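Local coordinates for protein ribose 5-phosphate isomerase, putative (Trypanosoma brucei brucei, PDB 6FXS) that probably catalyses the interconversion of ribose 5-phosphate and ribulose 5-phosphate as an RpiB-type sugar-phosphate isomerase, at residues Y43-E46 with E52-Y55; L71-M76 with G85-G90; Y114-A119 with R141-T146; R120-A125 with D156-R161. One frame throughout, in Å; residues are numbered along the deposited sequence.

Interaction 1. Residues Y43-E46 with E52-Y55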
loop_
_atom_site.group_PDB
_atom_site.type_symbol
_atom_site.label_atom_id
_atom_site.label_comp_id
_atom_site.label_asym_id
_atom_site.label_seq_id
_atom_site.Cartn_x
_atom_site.Cartn_y
_atom_site.Cartn_z
ATOM N N TYR B 43 -20.500 0.102 -5.485
ATOM C CA TYR B 43 -19.354 0.596 -6.272
ATOM C C TYR B 43 -19.437 0.121 -7.723
ATOM O O TYR B 43 -19.120 0.887 -8.617
ATOM C CB TYR B 43 -18.030 0.176 -5.644
ATOM C CG TYR B 43 -17.827 0.574 -4.200
ATOM C CD1 TYR B 43 -18.431 1.688 -3.623
ATOM C CD2 TYR B 43 -17.004 -0.172 -3.407
ATOM C CE1 TYR B 43 -18.269 1.997 -2.272
ATOM C CE2 TYR B 43 -16.784 0.135 -2.081
ATOM C CZ TYR B 43 -17.390 1.218 -1.508
ATOM O OH TYR B 43 -17.070 1.406 -0.175
ATOM N N VAL B 44 -19.900 -1.100 -7.958
ATOM C CA VAL B 44 -20.074 -1.564 -9.317
ATOM C C VAL B 44 -21.069 -0.696 -10.132
ATOM O O VAL B 44 -20.804 -0.396 -11.265
ATOM C CB VAL B 44 -20.556 -3.042 -9.369
ATOM C CG1 VAL B 44 -20.912 -3.411 -10.813
ATOM C CG2 VAL B 44 -19.497 -4.002 -8.792
ATOM N N ARG B 45 -22.197 -0.301 -9.517
ATOM C CA ARG B 45 -23.230 0.506 -10.203
ATOM C C ARG B 45 -22.666 1.916 -10.404
ATOM O O ARG B 45 -22.888 2.536 -11.433
ATOM C CB ARG B 45 -24.549 0.577 -9.370
ATOM C CG ARG B 45 -25.182 -0.771 -9.123
ATOM C CD ARG B 45 -26.641 -0.663 -8.668
ATOM N NE ARG B 45 -27.365 -1.629 -9.479
ATOM C CZ ARG B 45 -27.754 -1.412 -10.745
ATOM N NH1 ARG B 45 -27.558 -0.232 -11.359
ATOM N NH2 ARG B 45 -28.380 -2.395 -11.408
ATOM N N GLU B 46 -21.868 2.407 -9.464
ATOM C CA GLU B 46 -21.196 3.692 -9.731
ATOM C C GLU B 46 -20.173 3.695 -10.849
ATOM O O GLU B 46 -19.895 4.754 -11.404
ATOM C CB GLU B 46 -20.505 4.162 -8.499
ATOM C CG GLU B 46 -21.416 4.566 -7.390
ATOM C CD GLU B 46 -20.548 5.225 -6.325
ATOM O OE1 GLU B 46 -20.221 6.447 -6.462
ATOM O OE2 GLU B 46 -20.121 4.508 -5.402
ATOM N N GLU B 52 -24.017 -4.520 -14.492
ATOM C CA GLU B 52 -25.063 -5.165 -13.702
ATOM C C GLU B 52 -24.432 -6.118 -12.702
ATOM O O GLU B 52 -23.943 -7.202 -13.071
ATOM C CB GLU B 52 -26.060 -5.925 -14.602
ATOM C CG GLU B 52 -27.297 -6.521 -13.880
ATOM C CD GLU B 52 -28.263 -5.497 -13.210
ATOM O OE1 GLU B 52 -28.515 -4.432 -13.838
ATOM O OE2 GLU B 52 -28.801 -5.747 -12.057
ATOM N N PRO B 53 -24.450 -5.749 -11.411
ATOM C CA PRO B 53 -23.902 -6.655 -10.419
ATOM C C PRO B 53 -24.744 -7.873 -10.198
ATOM O O PRO B 53 -25.957 -7.739 -10.035
ATOM C CB PRO B 53 -23.886 -5.798 -9.142
ATOM C CG PRO B 53 -24.942 -4.753 -9.338
ATOM C CD PRO B 53 -25.056 -4.543 -10.808
ATOM N N VAL B 54 -24.118 -9.042 -10.111
ATOM C CA VAL B 54 -24.789 -10.245 -9.728
ATOM C C VAL B 54 -24.061 -10.826 -8.513
ATOM O O VAL B 54 -23.043 -11.580 -8.659
ATOM C CB VAL B 54 -24.768 -11.267 -10.907
ATOM C CG1 VAL B 54 -25.593 -12.469 -10.587
ATOM C CG2 VAL B 54 -25.162 -10.635 -12.251
ATOM N N TYR B 55 -24.532 -10.498 -7.315
ATOM C CA TYR B 55 -23.924 -11.025 -6.069
ATOM C C TYR B 55 -24.355 -12.463 -5.811
ATOM O O TYR B 55 -25.545 -12.687 -5.627
ATOM C CB TYR B 55 -24.307 -10.163 -4.860
ATOM C CG TYR B 55 -23.646 -10.633 -3.561
ATOM C CD1 TYR B 55 -22.237 -10.629 -3.442
ATOM C CD2 TYR B 55 -24.407 -11.013 -2.431
ATOM C CE1 TYR B 55 -21.605 -11.054 -2.291
ATOM C CE2 TYR B 55 -23.797 -11.445 -1.278
ATOM C CZ TYR B 55 -22.371 -11.439 -1.195
ATOM O OH TYR B 55 -21.698 -11.881 -0.079
#

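Interaction 2. Residues L71-M76 with G85-G90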
loop_
_atom_site.group_PDB
_atom_site.type_symbol
_atom_site.label_atom_id
_atom_site.label_comp_id
_atom_site.label_asym_id
_atom_site.label_seq_id
_atom_site.Cartn_x
_atom_site.Cartn_y
_atom_site.Cartn_z
ATOM N N LEU B 71 -14.511 -20.159 -7.058
ATOM C CA LEU B 71 -14.648 -21.045 -8.183
ATOM C C LEU B 71 -15.997 -20.859 -8.891
ATOM O O LEU B 71 -16.092 -20.995 -10.102
ATOM C CB LEU B 71 -14.527 -22.453 -7.711
ATOM C CG LEU B 71 -13.110 -22.823 -7.266
ATOM C CD1 LEU B 71 -13.135 -24.072 -6.412
ATOM C CD2 LEU B 71 -12.188 -22.965 -8.508
ATOM N N ASN B 72 -16.995 -20.524 -8.116
ATOM C CA ASN B 72 -18.317 -20.197 -8.622
ATOM C C ASN B 72 -18.319 -18.944 -9.552
ATOM O O ASN B 72 -18.814 -19.008 -10.689
ATOM C CB ASN B 72 -19.172 -19.914 -7.419
ATOM C CG ASN B 72 -20.624 -20.050 -7.699
ATOM O OD1 ASN B 72 -21.215 -21.018 -7.242
ATOM N ND2 ASN B 72 -21.223 -19.097 -8.427
ATOM N N VAL B 73 -17.775 -17.827 -9.054
ATOM C CA VAL B 73 -17.580 -16.603 -9.873
ATOM C C VAL B 73 -16.689 -16.902 -11.051
ATOM O O VAL B 73 -16.993 -16.534 -12.185
ATOM C CB VAL B 73 -17.033 -15.428 -9.049
ATOM C CG1 VAL B 73 -16.617 -14.268 -9.935
ATOM C CG2 VAL B 73 -18.102 -14.936 -8.082
ATOM N N ALA B 74 -15.592 -17.617 -10.793
ATOM C CA ALA B 74 -14.610 -17.844 -11.865
ATOM C C ALA B 74 -15.233 -18.668 -12.981
ATOM O O ALA B 74 -15.055 -18.378 -14.155
ATOM C CB ALA B 74 -13.366 -18.538 -11.335
ATOM N N ARG B 75 -15.928 -19.718 -12.590
ATOM C CA ARG B 75 -16.573 -20.599 -13.607
ATOM C C ARG B 75 -17.596 -19.846 -14.436
ATOM O O ARG B 75 -17.659 -20.045 -15.642
ATOM C CB ARG B 75 -17.185 -21.849 -12.951
ATOM C CG ARG B 75 -16.062 -22.786 -12.621
ATOM C CD ARG B 75 -16.496 -23.960 -11.803
ATOM N NE ARG B 75 -15.303 -24.799 -11.546
ATOM C CZ ARG B 75 -15.106 -25.492 -10.427
ATOM N NH1 ARG B 75 -15.997 -25.442 -9.434
ATOM N NH2 ARG B 75 -14.023 -26.244 -10.288
ATOM N N MET B 76 -18.307 -18.939 -13.795
ATOM C CA MET B 76 -19.295 -18.098 -14.484
ATOM C C MET B 76 -18.665 -17.227 -15.557
ATOM O O MET B 76 -19.175 -17.079 -16.691
ATOM C CB MET B 76 -20.021 -17.186 -13.510
ATOM C CG MET B 76 -21.041 -17.864 -12.622
ATOM S SD MET B 76 -21.850 -16.747 -11.406
ATOM C CE MET B 76 -22.816 -15.740 -12.532
ATOM N N GLY B 85 -15.593 -10.731 -12.969
ATOM C CA GLY B 85 -15.746 -11.090 -11.576
ATOM C C GLY B 85 -15.132 -10.227 -10.528
ATOM O O GLY B 85 -14.072 -9.532 -10.783
ATOM N N ILE B 86 -15.728 -10.193 -9.341
ATOM C CA ILE B 86 -15.136 -9.480 -8.189
ATOM C C ILE B 86 -15.193 -10.465 -7.034
ATOM O O ILE B 86 -16.273 -11.057 -6.757
ATOM C CB ILE B 86 -15.880 -8.167 -7.850
ATOM C CG1 ILE B 86 -15.771 -7.168 -9.005
ATOM C CG2 ILE B 86 -15.353 -7.554 -6.576
ATOM C CD1 ILE B 86 -16.708 -5.999 -8.961
ATOM N N LEU B 87 -14.052 -10.702 -6.383
ATOM C CA LEU B 87 -13.966 -11.590 -5.217
ATOM C C LEU B 87 -13.364 -10.822 -4.051
ATOM O O LEU B 87 -12.303 -10.152 -4.200
ATOM C CB LEU B 87 -13.188 -12.847 -5.538
ATOM C CG LEU B 87 -13.795 -13.714 -6.660
ATOM C CD1 LEU B 87 -12.807 -14.793 -6.997
ATOM C CD2 LEU B 87 -15.087 -14.359 -6.089
ATOM N N VAL B 88 -14.048 -10.914 -2.901
ATOM C CA VAL B 88 -13.659 -10.269 -1.674
ATOM C C VAL B 88 -13.481 -11.271 -0.523
ATOM O O VAL B 88 -14.455 -11.926 -0.106
ATOM C CB VAL B 88 -14.678 -9.236 -1.206
ATOM C CG1 VAL B 88 -14.099 -8.482 -0.012
ATOM C CG2 VAL B 88 -14.986 -8.234 -2.286
ATOM N N CYS B 89 -12.265 -11.369 0.013
ATOM C CA CYS B 89 -11.989 -12.139 1.248
ATOM C C CYS B 89 -11.155 -11.191 2.119
ATOM O O CYS B 89 -11.133 -9.966 1.912
ATOM C CB CYS B 89 -11.315 -13.511 0.950
ATOM S SG CYS B 89 -9.514 -13.701 0.376
ATOM N N GLY B 90 -10.511 -11.733 3.122
ATOM C CA GLY B 90 -9.757 -10.941 4.051
ATOM C C GLY B 90 -8.638 -10.150 3.351
ATOM O O GLY B 90 -8.567 -8.946 3.520
#

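Interaction 3. Residues Y114-A119 with R141-T146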
loop_
_atom_site.group_PDB
_atom_site.type_symbol
_atom_site.label_atom_id
_atom_site.label_comp_id
_atom_site.label_asym_id
_atom_site.label_seq_id
_atom_site.Cartn_x
_atom_site.Cartn_y
_atom_site.Cartn_z
ATOM N N TYR B 114 -2.992 1.903 -9.458
ATOM C CA TYR B 114 -1.997 1.461 -10.392
ATOM C C TYR B 114 -2.217 0.028 -10.702
ATOM O O TYR B 114 -2.246 -0.328 -11.901
ATOM C CB TYR B 114 -0.548 1.748 -9.914
ATOM C CG TYR B 114 0.462 1.251 -10.907
ATOM C CD1 TYR B 114 0.904 2.040 -11.994
ATOM C CD2 TYR B 114 1.041 -0.012 -10.723
ATOM C CE1 TYR B 114 1.867 1.517 -12.928
ATOM C CE2 TYR B 114 1.970 -0.492 -11.591
ATOM C CZ TYR B 114 2.388 0.280 -12.683
ATOM O OH TYR B 114 3.343 -0.314 -13.491
ATOM N N THR B 115 -2.364 -0.815 -9.673
ATOM C CA THR B 115 -2.477 -2.215 -9.934
ATOM C C THR B 115 -3.801 -2.523 -10.660
ATOM O O THR B 115 -3.865 -3.391 -11.559
ATOM C CB THR B 115 -2.351 -3.078 -8.658
ATOM O OG1 THR B 115 -3.205 -2.568 -7.611
ATOM C CG2 THR B 115 -0.909 -3.099 -8.234
ATOM N N ALA B 116 -4.842 -1.783 -10.315
ATOM C CA ALA B 116 -6.094 -1.947 -11.017
ATOM C C ALA B 116 -6.027 -1.618 -12.503
ATOM O O ALA B 116 -6.551 -2.358 -13.307
ATOM C CB ALA B 116 -7.188 -1.089 -10.358
ATOM N N VAL B 117 -5.331 -0.534 -12.862
ATOM C CA VAL B 117 -5.038 -0.163 -14.258
ATOM C C VAL B 117 -4.253 -1.258 -14.969
ATOM O O VAL B 117 -4.640 -1.714 -16.065
ATOM C CB VAL B 117 -4.313 1.200 -14.352
ATOM C CG1 VAL B 117 -3.894 1.528 -15.758
ATOM C CG2 VAL B 117 -5.215 2.347 -13.910
ATOM N N MET B 118 -3.132 -1.649 -14.370
ATOM C CA MET B 118 -2.233 -2.557 -15.061
ATOM C C MET B 118 -2.820 -3.988 -15.201
ATOM O O MET B 118 -2.526 -4.665 -16.177
ATOM C CB MET B 118 -0.871 -2.611 -14.408
ATOM C CG MET B 118 -0.118 -1.218 -14.390
ATOM S SD MET B 118 -0.190 -0.294 -15.971
ATOM C CE MET B 118 0.972 -1.353 -16.784
ATOM N N ALA B 119 -3.624 -4.413 -14.222
ATOM C CA ALA B 119 -4.271 -5.733 -14.310
ATOM C C ALA B 119 -5.096 -5.793 -15.595
ATOM O O ALA B 119 -5.185 -6.829 -16.259
ATOM C CB ALA B 119 -5.207 -5.951 -13.148
ATOM N N ARG B 141 -13.412 1.026 -3.624
ATOM C CA ARG B 141 -14.257 1.675 -4.606
ATOM C C ARG B 141 -13.439 2.133 -5.807
ATOM O O ARG B 141 -13.838 1.924 -6.978
ATOM C CB ARG B 141 -14.970 2.883 -3.970
ATOM C CG ARG B 141 -15.692 3.784 -4.991
ATOM C CD ARG B 141 -16.498 4.823 -4.211
ATOM N NE ARG B 141 -17.266 5.653 -5.088
ATOM C CZ ARG B 141 -16.790 6.640 -5.824
ATOM N NH1 ARG B 141 -15.503 6.929 -5.877
ATOM N NH2 ARG B 141 -17.617 7.324 -6.561
ATOM N N GLU B 142 -12.313 2.812 -5.532
ATOM C CA GLU B 142 -11.443 3.252 -6.665
ATOM C C GLU B 142 -11.023 2.099 -7.532
ATOM O O GLU B 142 -11.041 2.185 -8.781
ATOM C CB GLU B 142 -10.202 4.025 -6.132
ATOM C CG GLU B 142 -9.271 4.604 -7.170
ATOM C CD GLU B 142 -8.016 5.119 -6.507
ATOM O OE1 GLU B 142 -7.328 4.470 -5.690
ATOM O OE2 GLU B 142 -7.751 6.217 -6.723
ATOM N N ILE B 143 -10.589 1.030 -6.900
ATOM C CA ILE B 143 -10.092 -0.128 -7.617
ATOM C C ILE B 143 -11.226 -0.709 -8.515
ATOM O O ILE B 143 -11.002 -1.018 -9.677
ATOM C CB ILE B 143 -9.576 -1.261 -6.649
ATOM C CG1 ILE B 143 -8.241 -0.864 -5.923
ATOM C CG2 ILE B 143 -9.433 -2.600 -7.379
ATOM C CD1 ILE B 143 -8.000 -1.624 -4.604
ATOM N N ILE B 144 -12.411 -0.910 -7.944
ATOM C CA ILE B 144 -13.531 -1.511 -8.675
ATOM C C ILE B 144 -13.929 -0.662 -9.890
ATOM O O ILE B 144 -14.018 -1.150 -11.037
ATOM C CB ILE B 144 -14.711 -1.797 -7.703
ATOM C CG1 ILE B 144 -14.383 -3.036 -6.886
ATOM C CG2 ILE B 144 -16.023 -1.977 -8.475
ATOM C CD1 ILE B 144 -15.148 -3.121 -5.588
ATOM N N MET B 145 -14.030 0.619 -9.660
ATOM C CA MET B 145 -14.397 1.533 -10.757
ATOM C C MET B 145 -13.346 1.505 -11.848
ATOM O O MET B 145 -13.682 1.503 -13.069
ATOM C CB MET B 145 -14.674 2.960 -10.257
ATOM C CG MET B 145 -15.912 2.980 -9.329
ATOM S SD MET B 145 -16.319 4.594 -8.642
ATOM C CE MET B 145 -16.784 5.519 -10.124
ATOM N N THR B 146 -12.075 1.507 -11.417
ATOM C CA THR B 146 -10.961 1.552 -12.356
ATOM C C THR B 146 -10.927 0.210 -13.119
ATOM O O THR B 146 -10.746 0.158 -14.327
ATOM C CB THR B 146 -9.615 1.811 -11.599
ATOM O OG1 THR B 146 -9.736 3.042 -10.921
ATOM C CG2 THR B 146 -8.438 1.896 -12.525
#

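Interaction 4. Residues R120-A125 with D156-R161. With SO4 (sulfate ion), chain C.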
loop_
_atom_site.group_PDB
_atom_site.type_symbol
_atom_site.label_atom_id
_atom_site.label_comp_id
_atom_site.label_asym_id
_atom_site.label_seq_id
_atom_site.Cartn_x
_atom_site.Cartn_y
_atom_site.Cartn_z
ATOM N N ARG B 120 -5.747 -4.688 -15.892
ATOM C CA ARG B 120 -6.554 -4.593 -17.131
ATOM C C ARG B 120 -5.728 -4.368 -18.404
ATOM O O ARG B 120 -5.873 -5.068 -19.427
ATOM C CB ARG B 120 -7.569 -3.471 -16.948
ATOM C CG ARG B 120 -8.672 -3.799 -15.900
ATOM C CD ARG B 120 -9.631 -4.897 -16.230
ATOM N NE ARG B 120 -10.239 -4.622 -17.504
ATOM C CZ ARG B 120 -10.185 -5.326 -18.592
ATOM N NH1 ARG B 120 -9.726 -6.585 -18.630
ATOM N NH2 ARG B 120 -10.668 -4.737 -19.700
ATOM N N GLN B 121 -4.907 -3.344 -18.339
ATOM C CA GLN B 121 -4.126 -2.907 -19.511
ATOM C C GLN B 121 -3.147 -3.942 -20.013
ATOM O O GLN B 121 -3.019 -4.162 -21.227
ATOM C CB GLN B 121 -3.357 -1.629 -19.168
ATOM C CG GLN B 121 -4.183 -0.371 -19.165
ATOM C CD GLN B 121 -4.194 0.254 -20.556
ATOM O OE1 GLN B 121 -5.237 0.260 -21.318
ATOM N NE2 GLN B 121 -3.022 0.736 -20.945
ATOM N N HIS B 122 -2.470 -4.621 -19.098
ATOM C CA HIS B 122 -1.511 -5.666 -19.448
ATOM C C HIS B 122 -2.020 -7.090 -19.345
ATOM O O HIS B 122 -1.611 -7.944 -20.176
ATOM C CB HIS B 122 -0.217 -5.545 -18.578
ATOM C CG HIS B 122 0.663 -4.406 -18.986
ATOM N ND1 HIS B 122 1.927 -4.186 -18.450
ATOM C CD2 HIS B 122 0.483 -3.450 -19.938
ATOM C CE1 HIS B 122 2.454 -3.108 -19.013
ATOM N NE2 HIS B 122 1.606 -2.642 -19.931
ATOM N N ASN B 123 -2.737 -7.412 -18.298
ATOM C CA ASN B 123 -3.117 -8.829 -18.052
ATOM C C ASN B 123 -4.543 -9.149 -18.574
ATOM O O ASN B 123 -4.975 -10.321 -18.477
ATOM C CB ASN B 123 -2.965 -9.182 -16.562
ATOM C CG ASN B 123 -1.578 -8.790 -16.014
ATOM O OD1 ASN B 123 -1.440 -7.815 -15.272
ATOM N ND2 ASN B 123 -0.569 -9.508 -16.440
ATOM N N ASP B 124 -5.247 -8.122 -19.098
ATOM C CA ASP B 124 -6.677 -8.230 -19.468
ATOM C C ASP B 124 -7.435 -9.040 -18.411
ATOM O O ASP B 124 -8.123 -10.005 -18.718
ATOM C CB ASP B 124 -6.806 -8.914 -20.800
ATOM C CG ASP B 124 -8.211 -8.755 -21.451
ATOM O OD1 ASP B 124 -9.020 -7.896 -21.100
ATOM O OD2 ASP B 124 -8.431 -9.510 -22.378
ATOM N N ALA B 125 -7.197 -8.705 -17.179
ATOM C CA ALA B 125 -7.723 -9.461 -16.075
ATOM C C ALA B 125 -9.302 -9.419 -16.166
ATOM O O ALA B 125 -9.897 -8.354 -16.413
ATOM C CB ALA B 125 -7.235 -8.915 -14.749
ATOM N N ASP B 156 0.245 -6.467 -28.877
ATOM C CA ASP B 156 0.545 -7.844 -29.217
ATOM C C ASP B 156 1.559 -8.543 -28.249
ATOM O O ASP B 156 1.456 -9.753 -27.994
ATOM C CB ASP B 156 1.105 -8.052 -30.644
ATOM C CG ASP B 156 1.057 -9.584 -31.030
ATOM O OD1 ASP B 156 -0.042 -10.174 -30.929
ATOM O OD2 ASP B 156 2.103 -10.204 -31.290
ATOM N N ARG B 157 2.486 -7.800 -27.712
ATOM C CA ARG B 157 3.414 -8.420 -26.784
ATOM C C ARG B 157 2.714 -8.916 -25.475
ATOM O O ARG B 157 3.023 -9.978 -25.014
ATOM C CB ARG B 157 4.586 -7.548 -26.588
ATOM C CG ARG B 157 4.359 -6.556 -25.583
ATOM C CD ARG B 157 5.555 -5.624 -25.580
ATOM N NE ARG B 157 5.157 -4.454 -24.808
ATOM C CZ ARG B 157 4.280 -3.539 -25.207
ATOM N NH1 ARG B 157 3.684 -3.610 -26.430
ATOM N NH2 ARG B 157 4.011 -2.535 -24.368
ATOM N N HIS B 158 1.678 -8.236 -25.022
ATOM C CA HIS B 158 0.870 -8.762 -23.878
ATOM C C HIS B 158 0.006 -9.898 -24.354
ATOM O O HIS B 158 -0.110 -10.935 -23.674
ATOM C CB HIS B 158 0.025 -7.668 -23.213
ATOM C CG HIS B 158 0.823 -6.499 -22.799
ATOM N ND1 HIS B 158 1.957 -6.620 -22.019
ATOM C CD2 HIS B 158 0.738 -5.184 -23.144
ATOM C CE1 HIS B 158 2.550 -5.441 -21.914
ATOM N NE2 HIS B 158 1.832 -4.552 -22.592
ATOM N N THR B 159 -0.575 -9.764 -25.549
ATOM C CA THR B 159 -1.365 -10.876 -26.068
ATOM C C THR B 159 -0.561 -12.189 -26.128
ATOM O O THR B 159 -1.076 -13.224 -25.750
ATOM C CB THR B 159 -1.991 -10.530 -27.428
ATOM O OG1 THR B 159 -2.845 -9.401 -27.208
ATOM C CG2 THR B 159 -2.871 -11.736 -27.926
ATOM N N GLN B 160 0.656 -12.163 -26.640
ATOM C CA GLN B 160 1.504 -13.374 -26.692
ATOM C C GLN B 160 1.762 -13.958 -25.308
ATOM O O GLN B 160 1.795 -15.154 -25.139
ATOM C CB GLN B 160 2.828 -13.075 -27.372
ATOM C CG GLN B 160 2.657 -13.010 -28.876
ATOM C CD GLN B 160 3.957 -12.796 -29.618
ATOM O OE1 GLN B 160 3.958 -12.094 -30.625
ATOM N NE2 GLN B 160 5.058 -13.397 -29.146
ATOM N N ARG B 161 1.965 -13.086 -24.332
ATOM C CA ARG B 161 2.091 -13.527 -22.939
ATOM C C ARG B 161 0.856 -14.245 -22.465
ATOM O O ARG B 161 0.922 -15.355 -21.909
ATOM C CB ARG B 161 2.464 -12.330 -22.035
ATOM C CG ARG B 161 3.874 -11.913 -22.298
ATOM C CD ARG B 161 4.234 -10.515 -21.911
ATOM N NE ARG B 161 5.506 -10.128 -22.551
ATOM C CZ ARG B 161 5.958 -8.873 -22.572
ATOM N NH1 ARG B 161 5.262 -7.920 -22.006
ATOM N NH2 ARG B 161 7.099 -8.562 -23.149
HETATM S S SO4 C . 7.241 -4.722 -22.217
HETATM O O1 SO4 C . 7.824 -4.330 -20.927
HETATM O O2 SO4 C . 5.922 -5.200 -21.780
HETATM O O3 SO4 C . 7.953 -5.765 -23.011
HETATM O O4 SO4 C . 7.230 -3.597 -23.215
#

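Interaction 1. Residues Y43-E46 with E52-Y55
Arg45 lies across the ring of Pro53 at about a right angle and reaches on to the carboxylate of Glu52. One face of its guanidinium rests on the proline, with NE of Arg45 3.9 Å from CD of Pro53, and nearer the backbone, CG of Arg45 stands 4.0 Å from CG of Pro53. At the edge of the guanidinium, near its plane, NH2 of Arg45 forms a salt bridge with OE1 of Glu52 at 3.2 Å. The guanidinium and carboxylate planes are 67° apart, not in a side-by-side two-bond pairing; NH2 of Arg45 alone lies close to both carboxylate oxygens, with OE2 of Glu52 3.4 Å from it. Both charged groups are exposed, which probably makes this a modest, solvent-screened attraction.

Deeper in, Val44 slides past Pro53, and its CG1 comes within 4.2 Å of CB of Pro53. That is a loose apolar touch, on the buried side of the charged pair.

The torsions explain how Glu52 takes part at all. Its CB leaves the strand heading away from the helix, but a bend at chi2 (63°) swings the carboxylate back. The Arg45 chain bends at chi3 (133°), which directs the guanidinium over Pro53 toward Glu52.

The contact belongs to a beta-alpha-beta crossover in which helix 37-46 leads from strand 23-29 to strand 51-55, an outermost strand of the parallel sheet within this chain. Beneath it, Pro53 packs on Ile27 and Val44 on Val25 of strand 23-29, while Ile144 and Leu148 of helix 137-149 meet Val44 from the neighbouring helix.

Interaction 2. Residues L71-M76 with G85-G90
Val73 has CG1 swung opposite its own backbone N (chi1 170°), which leaves CG2 on the N side and spreads both methyls over strand 84-89. Leu87 answers with CG opposite its carbonyl carbon (chi1 -61°), and this turns CD2 toward the helix, where it meets Val73. The two side chains slide past each other in opposite directions. CD2 of Leu87 sits 3.7 Å from CG2 of Val73 and equally close to CB of Val73, so it lies against the branch point of the valine. The other methyl, CG1 of Val73, drops onto the strand backbone 3.7 Å from CA of Gly85, where no side chain stands in its way.

All of this is buried and apolar. Segment 71-76 runs nearly antiparallel to segment 85-89, at 171° with 8.4 Å between axes, as usual where helices pack on a parallel sheet in a Rossmann-like alpha/beta/alpha sandwich. Leu87 also meets Met95 and Ala99 of helix 93-100, and Val73 meets Ala26 of strand 23-29. Ile86 points to the other side of the sheet, against Ile40 and Val44 of helix 37-46.

Interaction 3. Residues Y114-A119 with R141-T146
Ala116 points toward helix 137-149 and meets Ile143 and Thr146 there, in a parallel helix pair on one side of the Rossmann-like sheet, its two helices linked through strand 127-131. The axes of segments 114-119 and 141-146 cross at -18° and come within 8.7 Å of each other, a spacing that the small alanine permits. Its CB settles between two residues one turn apart: Ile143, whose CG2 lies 4.0 Å from CB of Ala116, and Thr146, whose CG2 lies 3.9 Å from the same CB.

Val117 comes in beside the alanine with its side chain slanted across that of Thr146. Methyl meets methyl here, CG2 of Val117 standing 3.5 Å from CG2 of Thr146, the tightest approach in the contact. Ile143 dips toward the sheet as well, onto Val128 and Leu130 of strand 127-131.

What sets the threonine this way is its first torsion (chi1 -59°), which puts CG2 opposite the backbone N and folds the hydroxyl back on its own helix. OG1 of Thr146 donates to O of Glu142 at 2.6 Å, while N of Thr146 reaches that same oxygen from the opposite face of the carbonyl plane.

Interaction 4. Residues R120-A125 with D156-R161
A site that holds a sulfate, probably a crystallisation ion, lies beside the stacked pair His122 and His158. The imidazoles form an offset stack, with centroids 3.9 Å apart and planes inclined by 25°. CE1 of His158 sits over the centre of the His122 ring, and CD2 of His122 lies over the face of the His158 ring, offset toward its rim. On its other face His158 carries CG of Arg157, and NE2 of His158 lies over a face of the Arg157 guanidinium. CE1 of His158 is 3.4 Å from O2 of the sulfate.

Arg161 meets the ion with its guanidinium edge: NH1 of Arg161 bonds sulfate O2 at 2.8 Å (167°), and NH2 bonds O3 at 2.9 Å (175°). NE of Arg157 adds a hydrogen bond to O4 of the sulfate at 2.8 Å. This is the C-terminal helix of the RpiB fold, and a neighbouring subunit also bonds the sulfate, consistent with a substrate-phosphate pocket between subunits.

An acidic residue of a neighbouring subunit forms a salt bridge with NE of Arg161. Past His122, NH1 of Arg120 holds the turn through a salt bridge to Asp124 OD1 (2.9 Å) and a hydrogen bond to Ala125 O (2.8 Å).

Interactions 1, 2 and 3 share one hydrophobic core around Ile86. CD1 of Ile86 in interaction 2 packs 3.4 Å from CG2 of Val44 in interaction 1 and 4.1 Å from CG2 of Ile144 in interaction 3, bringing strand 84-89 against two helices at once. Nearer the surface, interactions 1 and 3 are joined by a salt bridge, OE1 of Glu46 to NH2 of Arg141 at 2.8 Å. Interaction 4 follows on along helix 113-121, with a probable hydrogen bond between O of Ala119 and N of Ala125, its centre about 15 Å from that of interaction 3. It carries the sulfate of the probable phosphate pocket, and its centre lies about 25 Å from that of interaction 1, remote from that part of the core.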